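Local coordinates for glutamate receptor kainate-like protein (Pleurobrachia bachei, PDB 4ZDM) that binds glycine through the ligand-binding domain of an ionotropic glutamate receptor subunit and so probably helps to open an ion channel, at residues 22-27 / 35-40; 30-35 / 57-62; 46-51 / 232-237; 106-111 / 217-222. All coordinates share one frame; numbering follows the deposited sequence. Where two conformers were deposited one is given.

Interaction 1 (22-27 / 35-40)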
loop_
_atom_site.group_PDB
_atom_site.type_symbol
_atom_site.label_atom_id
_atom_site.label_comp_id
_atom_site.label_asym_id
_atom_site.label_seq_id
_atom_site.Cartn_x
_atom_site.Cartn_y
_atom_site.Cartn_z
ATOM N N SER A 22 13.261 -9.321 -14.318
ATOM C CA SER A 22 14.110 -10.418 -13.843
ATOM C C SER A 22 13.651 -11.058 -12.549
ATOM O O SER A 22 12.797 -10.537 -11.858
ATOM C CB SER A 22 15.527 -9.878 -13.661
ATOM O OG SER A 22 15.589 -9.021 -12.545
ATOM N N GLU A 23 14.217 -12.230 -12.222
ATOM C CA GLU A 23 14.189 -12.671 -10.832
ATOM C C GLU A 23 14.912 -11.637 -9.957
ATOM O O GLU A 23 15.787 -10.915 -10.440
ATOM C CB GLU A 23 14.870 -14.045 -10.689
ATOM C CG GLU A 23 14.215 -15.132 -11.441
ATOM C CD GLU A 23 12.891 -15.600 -10.877
ATOM O OE1 GLU A 23 12.532 -15.289 -9.735
ATOM O OE2 GLU A 23 12.191 -16.367 -11.590
ATOM N N PRO A 24 14.589 -11.597 -8.674
ATOM C CA PRO A 24 15.351 -10.740 -7.748
ATOM C C PRO A 24 16.803 -11.215 -7.679
ATOM O O PRO A 24 17.045 -12.421 -7.788
ATOM C CB PRO A 24 14.646 -10.929 -6.407
ATOM C CG PRO A 24 13.868 -12.212 -6.541
ATOM C CD PRO A 24 13.503 -12.329 -7.999
ATOM N N SER A 25 17.728 -10.277 -7.555
ATOM C CA SER A 25 19.137 -10.636 -7.335
ATOM C C SER A 25 19.251 -11.647 -6.216
ATOM O O SER A 25 18.481 -11.689 -5.252
ATOM C CB SER A 25 19.927 -9.385 -7.003
ATOM O OG SER A 25 19.440 -8.858 -5.825
ATOM N N LEU A 26 20.324 -12.444 -6.300
ATOM C CA LEU A 26 20.574 -13.413 -5.251
ATOM C C LEU A 26 20.999 -12.748 -3.938
ATOM O O LEU A 26 20.703 -13.252 -2.868
ATOM C CB LEU A 26 21.633 -14.389 -5.731
ATOM C CG LEU A 26 21.297 -15.151 -7.006
ATOM C CD1 LEU A 26 22.453 -16.069 -7.424
ATOM C CD2 LEU A 26 20.110 -16.007 -6.783
ATOM N N GLY A 27 21.616 -11.578 -4.021
ATOM C CA GLY A 27 21.917 -10.803 -2.836
ATOM C C GLY A 27 20.802 -9.948 -2.244
ATOM O O GLY A 27 20.970 -9.288 -1.226
ATOM N N SER A 35 15.571 -2.112 -6.767
ATOM C CA SER A 35 16.983 -2.150 -7.097
ATOM C C SER A 35 17.488 -3.568 -7.245
ATOM O O SER A 35 18.579 -3.741 -7.774
ATOM C CB SER A 35 17.795 -1.373 -6.065
ATOM O OG SER A 35 17.837 -2.086 -4.846
ATOM N N CYS A 36 16.729 -4.561 -6.814
ATOM C CA CYS A 36 17.107 -5.947 -6.931
ATOM C C CYS A 36 16.769 -6.538 -8.301
ATOM O O CYS A 36 16.980 -7.730 -8.535
ATOM C CB CYS A 36 16.400 -6.797 -5.873
ATOM S SG CYS A 36 16.851 -6.494 -4.142
ATOM N N TYR A 37 16.205 -5.729 -9.218
ATOM C CA TYR A 37 15.681 -6.225 -10.488
ATOM C C TYR A 37 16.236 -5.510 -11.700
ATOM O O TYR A 37 16.656 -4.354 -11.601
ATOM C CB TYR A 37 14.154 -6.059 -10.515
ATOM C CG TYR A 37 13.422 -6.847 -9.460
ATOM C CD1 TYR A 37 13.292 -6.364 -8.128
ATOM C CD2 TYR A 37 12.918 -8.106 -9.736
ATOM C CE1 TYR A 37 12.643 -7.075 -7.157
ATOM C CE2 TYR A 37 12.260 -8.820 -8.761
ATOM C CZ TYR A 37 12.126 -8.317 -7.491
ATOM O OH TYR A 37 11.500 -9.104 -6.563
ATOM N N THR A 38 16.203 -6.218 -12.831
ATOM C CA THR A 38 16.437 -5.645 -14.156
ATOM C C THR A 38 15.300 -6.074 -15.090
ATOM O O THR A 38 14.378 -6.762 -14.641
ATOM C CB THR A 38 17.792 -6.090 -14.782
ATOM O OG1 THR A 38 17.737 -7.524 -14.951
ATOM C CG2 THR A 38 18.974 -5.664 -13.908
ATOM N N GLY A 39 15.325 -5.595 -16.334
ATOM C CA GLY A 39 14.343 -5.945 -17.338
ATOM C C GLY A 39 13.746 -4.722 -18.009
ATOM O O GLY A 39 13.822 -3.605 -17.521
ATOM N N VAL A 40 13.142 -4.955 -19.152
ATOM C CA VAL A 40 12.518 -3.896 -19.945
ATOM C C VAL A 40 11.563 -3.080 -19.104
ATOM O O VAL A 40 11.587 -1.832 -19.086
ATOM C CB VAL A 40 11.773 -4.494 -21.166
ATOM C CG1 VAL A 40 10.953 -3.420 -21.871
ATOM C CG2 VAL A 40 12.738 -5.164 -22.117
#

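Interaction 2 (30-35 / 57-62). With SO4 (sulfate ion), chain D; SO4 (sulfate ion), chain B.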
loop_
_atom_site.group_PDB
_atom_site.type_symbol
_atom_site.label_atom_id
_atom_site.label_comp_id
_atom_site.label_asym_id
_atom_site.label_seq_id
_atom_site.Cartn_x
_atom_site.Cartn_y
_atom_site.Cartn_z
ATOM N N ASN A 30 15.426 -7.601 0.326
ATOM C CA ASN A 30 14.007 -7.257 0.412
ATOM C C ASN A 30 13.415 -7.372 -1.006
ATOM O O ASN A 30 13.781 -6.578 -1.874
ATOM C CB ASN A 30 13.807 -5.856 0.961
ATOM C CG ASN A 30 12.346 -5.488 1.133
ATOM O OD1 ASN A 30 11.452 -6.088 0.535
ATOM N ND2 ASN A 30 12.093 -4.533 2.016
ATOM N N ILE A 31 12.594 -8.396 -1.192
ATOM C CA ILE A 31 12.032 -8.808 -2.476
ATOM C C ILE A 31 11.188 -7.692 -3.114
ATOM O O ILE A 31 10.938 -7.705 -4.339
ATOM C CB ILE A 31 11.172 -10.118 -2.286
ATOM C CG1 ILE A 31 10.824 -10.735 -3.615
ATOM C CG2 ILE A 31 9.916 -9.869 -1.474
ATOM C CD1 ILE A 31 10.108 -12.075 -3.477
ATOM N N ARG A 32 10.769 -6.728 -2.310
ATOM C CA ARG A 32 10.004 -5.577 -2.803
ATOM C C ARG A 32 10.868 -4.480 -3.373
ATOM O O ARG A 32 10.379 -3.544 -3.983
ATOM C CB ARG A 32 9.138 -4.978 -1.696
ATOM C CG ARG A 32 8.084 -5.930 -1.162
ATOM C CD ARG A 32 7.046 -5.138 -0.389
ATOM N NE ARG A 32 5.947 -5.956 0.068
ATOM C CZ ARG A 32 4.877 -5.488 0.707
ATOM N NH1 ARG A 32 4.770 -4.203 0.996
ATOM N NH2 ARG A 32 3.922 -6.347 1.027
ATOM N N ASP A 33 12.187 -4.552 -3.173
ATOM C CA ASP A 33 13.083 -3.460 -3.570
ATOM C C ASP A 33 13.381 -3.467 -5.059
ATOM O O ASP A 33 13.965 -4.414 -5.548
ATOM C CB ASP A 33 14.410 -3.601 -2.799
ATOM C CG ASP A 33 15.354 -2.448 -2.998
ATOM O OD1 ASP A 33 15.162 -1.567 -3.833
ATOM O OD2 ASP A 33 16.399 -2.476 -2.257
ATOM N N PRO A 34 12.946 -2.430 -5.809
ATOM C CA PRO A 34 13.196 -2.422 -7.247
ATOM C C PRO A 34 14.665 -2.503 -7.650
ATOM O O PRO A 34 14.935 -2.942 -8.772
ATOM C CB PRO A 34 12.575 -1.091 -7.683
ATOM C CG PRO A 34 11.489 -0.843 -6.691
ATOM C CD PRO A 34 12.147 -1.261 -5.394
ATOM N N SER A 35 15.571 -2.112 -6.767
ATOM C CA SER A 35 16.983 -2.150 -7.097
ATOM C C SER A 35 17.488 -3.568 -7.245
ATOM O O SER A 35 18.579 -3.741 -7.774
ATOM C CB SER A 35 17.795 -1.373 -6.065
ATOM O OG SER A 35 17.837 -2.086 -4.846
ATOM N N ASN A 57 7.420 0.507 -4.665
ATOM C CA ASN A 57 8.006 -0.787 -4.437
ATOM C C ASN A 57 7.262 -1.826 -5.223
ATOM O O ASN A 57 6.164 -1.536 -5.778
ATOM C CB ASN A 57 8.020 -1.162 -2.956
ATOM C CG ASN A 57 9.031 -0.335 -2.197
ATOM O OD1 ASN A 57 10.220 -0.364 -2.497
ATOM N ND2 ASN A 57 8.558 0.521 -1.289
ATOM N N PHE A 58 7.824 -3.017 -5.321
ATOM C CA PHE A 58 7.223 -4.094 -6.067
ATOM C C PHE A 58 6.580 -5.096 -5.156
ATOM O O PHE A 58 7.108 -5.389 -4.053
ATOM C CB PHE A 58 8.306 -4.833 -6.889
ATOM C CG PHE A 58 8.905 -4.064 -8.028
ATOM C CD1 PHE A 58 8.259 -3.018 -8.656
ATOM C CD2 PHE A 58 10.163 -4.424 -8.550
ATOM C CE1 PHE A 58 8.819 -2.367 -9.720
ATOM C CE2 PHE A 58 10.705 -3.761 -9.602
ATOM C CZ PHE A 58 10.061 -2.718 -10.188
ATOM N N ILE A 59 5.486 -5.733 -5.558
ATOM C CA ILE A 59 4.853 -6.770 -4.776
ATOM C C ILE A 59 4.563 -7.910 -5.720
ATOM O O ILE A 59 3.940 -7.728 -6.781
ATOM C CB ILE A 59 3.544 -6.308 -4.085
ATOM C CG1 ILE A 59 3.882 -5.243 -3.006
ATOM C CG2 ILE A 59 2.783 -7.527 -3.503
ATOM C CD1 ILE A 59 2.716 -4.820 -2.177
ATOM N N THR A 60 5.046 -9.100 -5.382
ATOM C CA THR A 60 4.844 -10.325 -6.154
ATOM C C THR A 60 3.732 -11.142 -5.523
ATOM O O THR A 60 3.756 -11.400 -4.289
ATOM C CB THR A 60 6.148 -11.146 -6.140
ATOM O OG1 THR A 60 7.195 -10.336 -6.638
ATOM C CG2 THR A 60 6.061 -12.355 -7.021
ATOM N N PRO A 61 2.736 -11.574 -6.306
ATOM C CA PRO A 61 1.652 -12.343 -5.682
ATOM C C PRO A 61 2.151 -13.658 -5.151
ATOM O O PRO A 61 2.979 -14.318 -5.766
ATOM C CB PRO A 61 0.659 -12.572 -6.819
ATOM C CG PRO A 61 1.443 -12.351 -8.051
ATOM C CD PRO A 61 2.510 -11.353 -7.732
ATOM N N GLU A 62 1.590 -14.054 -4.014
ATOM C CA GLU A 62 1.967 -15.336 -3.422
ATOM C C GLU A 62 1.819 -16.511 -4.393
ATOM O O GLU A 62 2.647 -17.435 -4.420
ATOM C CB GLU A 62 1.122 -15.570 -2.166
ATOM C CG GLU A 62 1.219 -14.419 -1.175
ATOM C CD GLU A 62 0.416 -14.654 0.089
ATOM O OE1 GLU A 62 0.151 -15.833 0.425
ATOM O OE2 GLU A 62 0.052 -13.652 0.740
HETATM S S SO4 D . 5.727 -0.705 0.647
HETATM O O1 SO4 D . 6.476 -2.005 0.537
HETATM O O2 SO4 D . 4.398 -0.991 1.238
HETATM O O3 SO4 D . 5.550 -0.171 -0.746
HETATM O O4 SO4 D . 6.439 0.281 1.468
HETATM S S SO4 B . 1.835 -4.376 3.347
HETATM O O1 SO4 B . 2.894 -4.291 4.412
HETATM O O2 SO4 B . 2.211 -3.450 2.253
HETATM O O3 SO4 B . 0.542 -3.923 3.963
HETATM O O4 SO4 B . 1.682 -5.737 2.821
HETATM O O HOH W 1 8.154 -8.312 -4.854
#

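Interaction 3 (46-51 / 232-237)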
loop_
_atom_site.group_PDB
_atom_site.type_symbol
_atom_site.label_atom_id
_atom_site.label_comp_id
_atom_site.label_asym_id
_atom_site.label_seq_id
_atom_site.Cartn_x
_atom_site.Cartn_y
_atom_site.Cartn_z
ATOM N N SER A 46 11.216 2.769 -13.854
ATOM C CA SER A 46 12.154 3.741 -13.319
ATOM C C SER A 46 12.034 5.082 -14.024
ATOM O O SER A 46 11.958 6.131 -13.360
ATOM C CB SER A 46 13.544 3.174 -13.410
ATOM O OG SER A 46 14.471 4.151 -12.960
ATOM N N MET A 47 11.975 5.074 -15.346
ATOM C CA MET A 47 11.822 6.318 -16.076
ATOM C C MET A 47 10.470 6.973 -15.810
ATOM O O MET A 47 10.359 8.195 -15.699
ATOM C CB MET A 47 12.014 6.071 -17.579
ATOM C CG MET A 47 13.377 5.606 -17.955
ATOM S SD MET A 47 13.567 5.470 -19.756
ATOM C CE MET A 47 11.948 4.806 -20.214
ATOM N N MET A 48 9.425 6.158 -15.701
ATOM C CA MET A 48 8.097 6.690 -15.418
ATOM C C MET A 48 8.032 7.353 -14.054
ATOM O O MET A 48 7.413 8.399 -13.906
ATOM C CB MET A 48 7.080 5.542 -15.532
ATOM C CG MET A 48 5.654 5.975 -15.438
ATOM S SD MET A 48 4.474 4.612 -15.413
ATOM C CE MET A 48 4.463 4.141 -17.117
ATOM N N SER A 49 8.655 6.745 -13.063
ATOM C CA SER A 49 8.619 7.304 -11.735
ATOM C C SER A 49 9.294 8.665 -11.699
ATOM O O SER A 49 8.850 9.579 -11.011
ATOM C CB SER A 49 9.282 6.356 -10.760
ATOM O OG SER A 49 10.707 6.390 -10.911
ATOM N N GLN A 50 10.387 8.783 -12.445
ATOM C CA GLN A 50 11.143 10.061 -12.469
ATOM C C GLN A 50 10.310 11.129 -13.121
ATOM O O GLN A 50 10.207 12.247 -12.610
ATOM C CB GLN A 50 12.461 9.844 -13.196
ATOM C CG GLN A 50 13.314 11.067 -13.276
ATOM C CD GLN A 50 14.641 10.743 -13.939
ATOM O OE1 GLN A 50 14.780 9.710 -14.608
ATOM N NE2 GLN A 50 15.627 11.609 -13.740
ATOM N N ASP A 51 9.605 10.819 -14.212
ATOM C CA ASP A 51 8.743 11.760 -14.884
ATOM C C ASP A 51 7.484 12.110 -14.105
ATOM O O ASP A 51 7.158 13.302 -13.915
ATOM C CB ASP A 51 8.378 11.215 -16.266
ATOM C CG ASP A 51 7.758 12.244 -17.164
ATOM O OD1 ASP A 51 6.572 12.549 -17.006
ATOM O OD2 ASP A 51 8.486 12.791 -18.000
ATOM N N ASP A 232 -0.577 6.881 -19.284
ATOM C CA ASP A 232 -0.790 6.742 -20.746
ATOM C C ASP A 232 0.071 7.717 -21.545
ATOM O O ASP A 232 0.683 7.325 -22.532
ATOM C CB ASP A 232 -2.250 6.939 -21.091
ATOM C CG ASP A 232 -3.145 5.777 -20.719
ATOM O OD1 ASP A 232 -2.679 4.721 -20.272
ATOM O OD2 ASP A 232 -4.397 5.947 -20.863
ATOM N N THR A 233 0.150 8.966 -21.099
ATOM C CA THR A 233 0.941 9.983 -21.798
ATOM C C THR A 233 2.413 9.596 -21.751
ATOM O O THR A 233 3.135 9.686 -22.762
ATOM C CB THR A 233 0.688 11.326 -21.172
ATOM O OG1 THR A 233 -0.663 11.709 -21.515
ATOM C CG2 THR A 233 1.665 12.364 -21.730
ATOM N N PHE A 234 2.893 9.166 -20.579
ATOM C CA PHE A 234 4.277 8.757 -20.502
ATOM C C PHE A 234 4.558 7.568 -21.407
ATOM O O PHE A 234 5.577 7.538 -22.122
ATOM C CB PHE A 234 4.657 8.398 -19.056
ATOM C CG PHE A 234 6.068 7.957 -18.946
ATOM C CD1 PHE A 234 7.065 8.895 -18.874
ATOM C CD2 PHE A 234 6.392 6.623 -19.040
ATOM C CE1 PHE A 234 8.385 8.524 -18.883
ATOM C CE2 PHE A 234 7.759 6.258 -19.022
ATOM C CZ PHE A 234 8.687 7.218 -18.939
ATOM N N MET A 235 3.688 6.549 -21.386
ATOM C CA MET A 235 3.927 5.379 -22.168
ATOM C C MET A 235 3.953 5.701 -23.660
ATOM O O MET A 235 4.771 5.153 -24.419
ATOM C CB MET A 235 2.865 4.325 -21.861
ATOM C CG MET A 235 3.155 2.972 -22.432
ATOM S SD MET A 235 4.390 2.066 -21.483
ATOM C CE MET A 235 3.346 1.297 -20.254
ATOM N N LEU A 236 3.051 6.552 -24.080
ATOM C CA LEU A 236 3.004 6.925 -25.476
ATOM C C LEU A 236 4.278 7.607 -25.905
ATOM O O LEU A 236 4.784 7.394 -27.017
ATOM C CB LEU A 236 1.814 7.821 -25.760
ATOM C CG LEU A 236 1.685 8.295 -27.210
ATOM C CD1 LEU A 236 1.574 7.175 -28.250
ATOM C CD2 LEU A 236 0.492 9.205 -27.283
ATOM N N GLY A 237 4.833 8.437 -25.058
ATOM C CA GLY A 237 6.054 9.117 -25.443
ATOM C C GLY A 237 7.189 8.164 -25.698
ATOM O O GLY A 237 7.899 8.252 -26.728
#

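Interaction 4 (106-111 / 217-222)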
loop_
_atom_site.group_PDB
_atom_site.type_symbol
_atom_site.label_atom_id
_atom_site.label_comp_id
_atom_site.label_asym_id
_atom_site.label_seq_id
_atom_site.Cartn_x
_atom_site.Cartn_y
_atom_site.Cartn_z
ATOM N N ASP A 106 -8.787 -1.770 -15.934
ATOM C CA ASP A 106 -8.344 -0.983 -17.094
ATOM C C ASP A 106 -6.933 -1.363 -17.486
ATOM O O ASP A 106 -6.140 -1.888 -16.673
ATOM C CB ASP A 106 -8.365 0.504 -16.804
ATOM C CG ASP A 106 -9.740 1.167 -16.986
ATOM O OD1 ASP A 106 -10.689 0.522 -17.480
ATOM O OD2 ASP A 106 -9.801 2.373 -16.662
ATOM N N PHE A 107 -6.621 -1.110 -18.743
ATOM C CA PHE A 107 -5.277 -1.268 -19.297
ATOM C C PHE A 107 -4.783 0.089 -19.744
ATOM O O PHE A 107 -5.535 0.884 -20.340
ATOM C CB PHE A 107 -5.299 -2.251 -20.463
ATOM C CG PHE A 107 -5.490 -3.649 -20.022
ATOM C CD1 PHE A 107 -6.755 -4.151 -19.789
ATOM C CD2 PHE A 107 -4.421 -4.454 -19.774
ATOM C CE1 PHE A 107 -6.933 -5.460 -19.346
ATOM C CE2 PHE A 107 -4.575 -5.748 -19.338
ATOM C CZ PHE A 107 -5.848 -6.257 -19.109
ATOM N N SER A 108 -3.519 0.315 -19.461
ATOM C CA SER A 108 -2.849 1.493 -20.007
ATOM C C SER A 108 -2.748 1.408 -21.497
ATOM O O SER A 108 -2.947 0.367 -22.112
ATOM C CB SER A 108 -1.439 1.648 -19.416
ATOM O OG SER A 108 -0.509 0.693 -19.932
ATOM N N LEU A 109 -2.374 2.543 -22.082
ATOM C CA LEU A 109 -1.836 2.543 -23.426
ATOM C C LEU A 109 -0.727 1.497 -23.481
ATOM O O LEU A 109 0.065 1.359 -22.543
ATOM C CB LEU A 109 -1.357 3.957 -23.784
ATOM C CG LEU A 109 -0.866 4.226 -25.175
ATOM C CD1 LEU A 109 -1.346 5.660 -25.620
ATOM C CD2 LEU A 109 0.621 4.131 -25.163
ATOM N N SER A 110 -0.666 0.724 -24.572
ATOM C CA SER A 110 0.170 -0.449 -24.580
ATOM C C SER A 110 1.619 -0.186 -24.823
ATOM O O SER A 110 1.986 0.802 -25.497
ATOM C CB SER A 110 -0.376 -1.423 -25.592
ATOM O OG SER A 110 -0.339 -0.859 -26.902
ATOM N N MET A 111 2.470 -1.063 -24.287
ATOM C CA MET A 111 3.910 -0.991 -24.534
ATOM C C MET A 111 4.300 -1.665 -25.862
ATOM O O MET A 111 5.300 -1.300 -26.468
ATOM C CB MET A 111 4.695 -1.588 -23.338
ATOM C CG MET A 111 4.387 -3.010 -22.999
ATOM S SD MET A 111 5.393 -3.557 -21.587
ATOM C CE MET A 111 4.035 -3.246 -20.465
ATOM N N LEU A 217 -0.084 -5.640 -25.000
ATOM C CA LEU A 217 0.612 -5.855 -23.737
ATOM C C LEU A 217 0.718 -4.504 -23.078
ATOM O O LEU A 217 1.254 -3.571 -23.695
ATOM C CB LEU A 217 2.001 -6.455 -23.972
ATOM C CG LEU A 217 1.946 -7.879 -24.537
ATOM C CD1 LEU A 217 3.278 -8.230 -25.181
ATOM C CD2 LEU A 217 1.659 -8.851 -23.444
ATOM N N ALA A 218 0.243 -4.367 -21.849
ATOM C CA ALA A 218 0.111 -3.062 -21.206
ATOM C C ALA A 218 0.260 -3.180 -19.718
ATOM O O ALA A 218 0.441 -4.278 -19.182
ATOM C CB ALA A 218 -1.254 -2.466 -21.601
ATOM N N PHE A 219 0.151 -2.071 -18.998
ATOM C CA PHE A 219 0.036 -2.093 -17.544
ATOM C C PHE A 219 -1.426 -2.174 -17.163
ATOM O O PHE A 219 -2.320 -1.750 -17.908
ATOM C CB PHE A 219 0.700 -0.872 -16.925
ATOM C CG PHE A 219 2.226 -0.818 -17.051
ATOM C CD1 PHE A 219 2.975 -1.860 -17.539
ATOM C CD2 PHE A 219 2.875 0.322 -16.596
ATOM C CE1 PHE A 219 4.390 -1.750 -17.587
ATOM C CE2 PHE A 219 4.275 0.423 -16.641
ATOM C CZ PHE A 219 5.011 -0.591 -17.126
ATOM N N GLY A 220 -1.701 -2.713 -15.974
ATOM C CA GLY A 220 -3.041 -2.861 -15.435
ATOM C C GLY A 220 -3.332 -1.873 -14.319
ATOM O O GLY A 220 -2.468 -1.695 -13.450
ATOM N N LEU A 221 -4.541 -1.280 -14.323
ATOM C CA LEU A 221 -4.926 -0.291 -13.330
ATOM C C LEU A 221 -6.347 -0.545 -12.925
ATOM O O LEU A 221 -7.117 -1.109 -13.711
ATOM C CB LEU A 221 -4.862 1.155 -13.852
ATOM C CG LEU A 221 -3.460 1.713 -14.184
ATOM C CD1 LEU A 221 -2.945 1.232 -15.497
ATOM C CD2 LEU A 221 -3.526 3.242 -14.202
ATOM N N ARG A 222 -6.727 -0.163 -11.715
ATOM C CA ARG A 222 -8.146 -0.197 -11.359
ATOM C C ARG A 222 -8.912 0.775 -12.240
ATOM O O ARG A 222 -8.396 1.794 -12.680
ATOM C CB ARG A 222 -8.357 0.137 -9.861
ATOM C CG ARG A 222 -7.906 -0.961 -8.931
ATOM C CD ARG A 222 -8.193 -0.595 -7.476
ATOM N NE ARG A 222 -7.375 0.504 -6.999
ATOM C CZ ARG A 222 -6.124 0.344 -6.561
ATOM N NH1 ARG A 222 -5.582 -0.846 -6.511
ATOM N NH2 ARG A 222 -5.414 1.408 -6.178
HETATM O O HOH W 2 -8.145 3.449 -14.838
#

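Interaction 1 (22-27 / 35-40)
The hydroxyl oxygen of S22 is gripped twice, accepting one hydrogen bond and donating another. S22 OG accepts from T38 N at 2.9 Å in a nearly straight bond (176° at the hydrogen). It donates to E23 O at 2.8 Å, from above the plane of that carbonyl. OG lies between the backbone N and the carbonyl carbon of S22 (chi1 72°), which brings it to T38 N. In return S22 N bonds to T38 O at 2.8 Å. An alanine here would probably leave T38 N without this acceptor and E23 O without this donor. S25 N gives C36 O a bond of 2.8 Å in the carbonyl plane. P24 and Y37 lie side by side between these bonds. P24 CA sits over one face of the Y37 ring in a CH-pi contact, and P24 CB touches Y37 OH at 3.6 Å. S22 O comes to the ring edge, 3.2 Å from Y37 CD2; it is buried with no hydrogen-bond partner in the model. Y37 OH is bonded to I31 O. C36 is disulfide-bonded to C28, and the contact lies beside that closure, within the long loop between strand 8-13 and helix 40-52.

Interaction 2 (30-35 / 57-62)
R32 carries its guanidinium alongside I59 and into the grip of two sulfate ions, probably from the crystallisation liquor. I59 CD1 sits 3.6 Å above the guanidinium plane, over its centre. The sulfates lie at the edge of the group. R32 NH1 donates to O1 of the chain D sulfate at 2.8 Å and to O2 of the chain B sulfate at 2.9 Å. R32 NH2 donates to O4 of the chain B sulfate. The side chain is extended from CG to NE and points the same way as I59. N57 ND2 reaches O3 of the chain D sulfate, so one ion bridges both segments. H9 and R11 of this chain and R32, H9 and R11 of the second subunit also bind the sulfates, and R32 packs on R32 of that subunit. The anions therefore probably offset the arginine charges gathered at the subunit interface.

The backbone link is one bond: F58 N to R32 O at 2.9 Å, almost straight (178°) and on a lone pair. It ties a type I beta turn, N30 to D33, to strand 54-59, which pairs in parallel with strand 8-13. N30 OD1 accepts from R32 N and D33 OD1 from S35 N, making two Asx turns. R32 CA also makes a CA-H...O contact with F58 O, at 3.2 Å. Beyond the turn, P34 CG lies 4.0 Å above the F58 ring, over its centre, as a CH-pi contact. P34 CB touches F58 CE2 at 3.8 Å. On the far flank a water donates to I31 O, donates weakly to F58 O and is bonded to T60 OG1.

Interaction 3 (46-51 / 232-237)
F234 does most of the packing of segment 232-237 on segment 46-51. Both helices belong to the first lobe of the two-lobed, periplasmic-binding-protein-like ligand-binding domain. The segments 46-51 and 232-237 cross at 127°, with their axes 10.6 Å apart. No hydrogen bond joins them.

F234 CG is anti to its backbone N (chi1 179°), and its CB points toward the other helix. The ring lies over M48 CA, which sits 3.6 Å above one face, offset toward the rim, in a CH-pi contact. F234 CZ reaches M47 CB, and it is 3.5 Å from M48 N. M48 CB touches F234 CE2 at 3.6 Å, and M48 CG meets F234 CD2. M48 SD stands obliquely to the ring, in a Met-aromatic contact 5.5 Å from the centroid. Toward D51, F234 CD1 meets D51 CB at 3.7 Å. The D51 carboxylate plane is turned 52° from the ring. An alanine in place of F234 would remove the ring and would probably open a gap between the helices, leaving M48 CB and D51 CB without their partner.

M235, next in line, contributes less across this interface. Its side chain also packs on F219 of strand 205-221, as does M48. The chain of M48 bends at chi3, and its CE ends 4.4 Å from M235 CE.

Interaction 4 (106-111 / 217-222)
M111 N bonds to L217 O at 2.8 Å, and the M111 side chain folds back over the same strand. M111 CG stands between its backbone N and carbonyl carbon (chi1 59°) and comes within 3.3 Å of L217 O. The chain then bends at chi3, which turns CE to the F219 ring. M111 was modelled in two conformers, so the closeness of that last contact is doubtful.

D106 holds the other end. D106 N bonds to L221 O at 2.9 Å, nearly along the C=O axis. L221 N returns a bond to D106 O, met from above its carbonyl plane. This is an antiparallel hydrogen-bonded pair; F107 and G220, next to it, form a non-hydrogen-bonded pair. Strand 106-107 thus lies along the end of strand 205-221, a long strand that also pairs with 90-92 and 94-96. L217 lies about 4 Å from the bound glycine, measured from its side chain. A water donates to both D106 OD2 and R222 O, joining the two segments beyond the pair.

A218 fills the middle. Its CB touches S108 O at 3.3 Å and S108 OG at 3.6 Å, and it faces the edge of the F107 ring. S108 N bonds to F219 O at 2.8 Å in a nearly straight line (169°). F219 N in turn gives its hydrogen to S108 OG, at 3.0 Å. That hydroxyl donates onward to L109 O.

How the interactions relate
The four contacts form two touching pairs. Interactions 1 and 2 are 10 Å apart between centres, share S35 and alternate along the chain. They join where the Y37 ring meets the F58 ring edge to face. Interactions 3 and 4 lie 13 Å apart, joined where D232 OD1 meets L109 N. The pairs are about 20 Å apart, centre to centre, and do not touch. Helix 40-52 starts at the end of interaction 1, passes through interaction 3 and leads to strand 54-59 of interaction 2. Interactions 2 and 4 reach the same sheet. In interactions 3 and 4, early segments meet late ones, 217-222 and 232-237, as the chain returns to the first lobe.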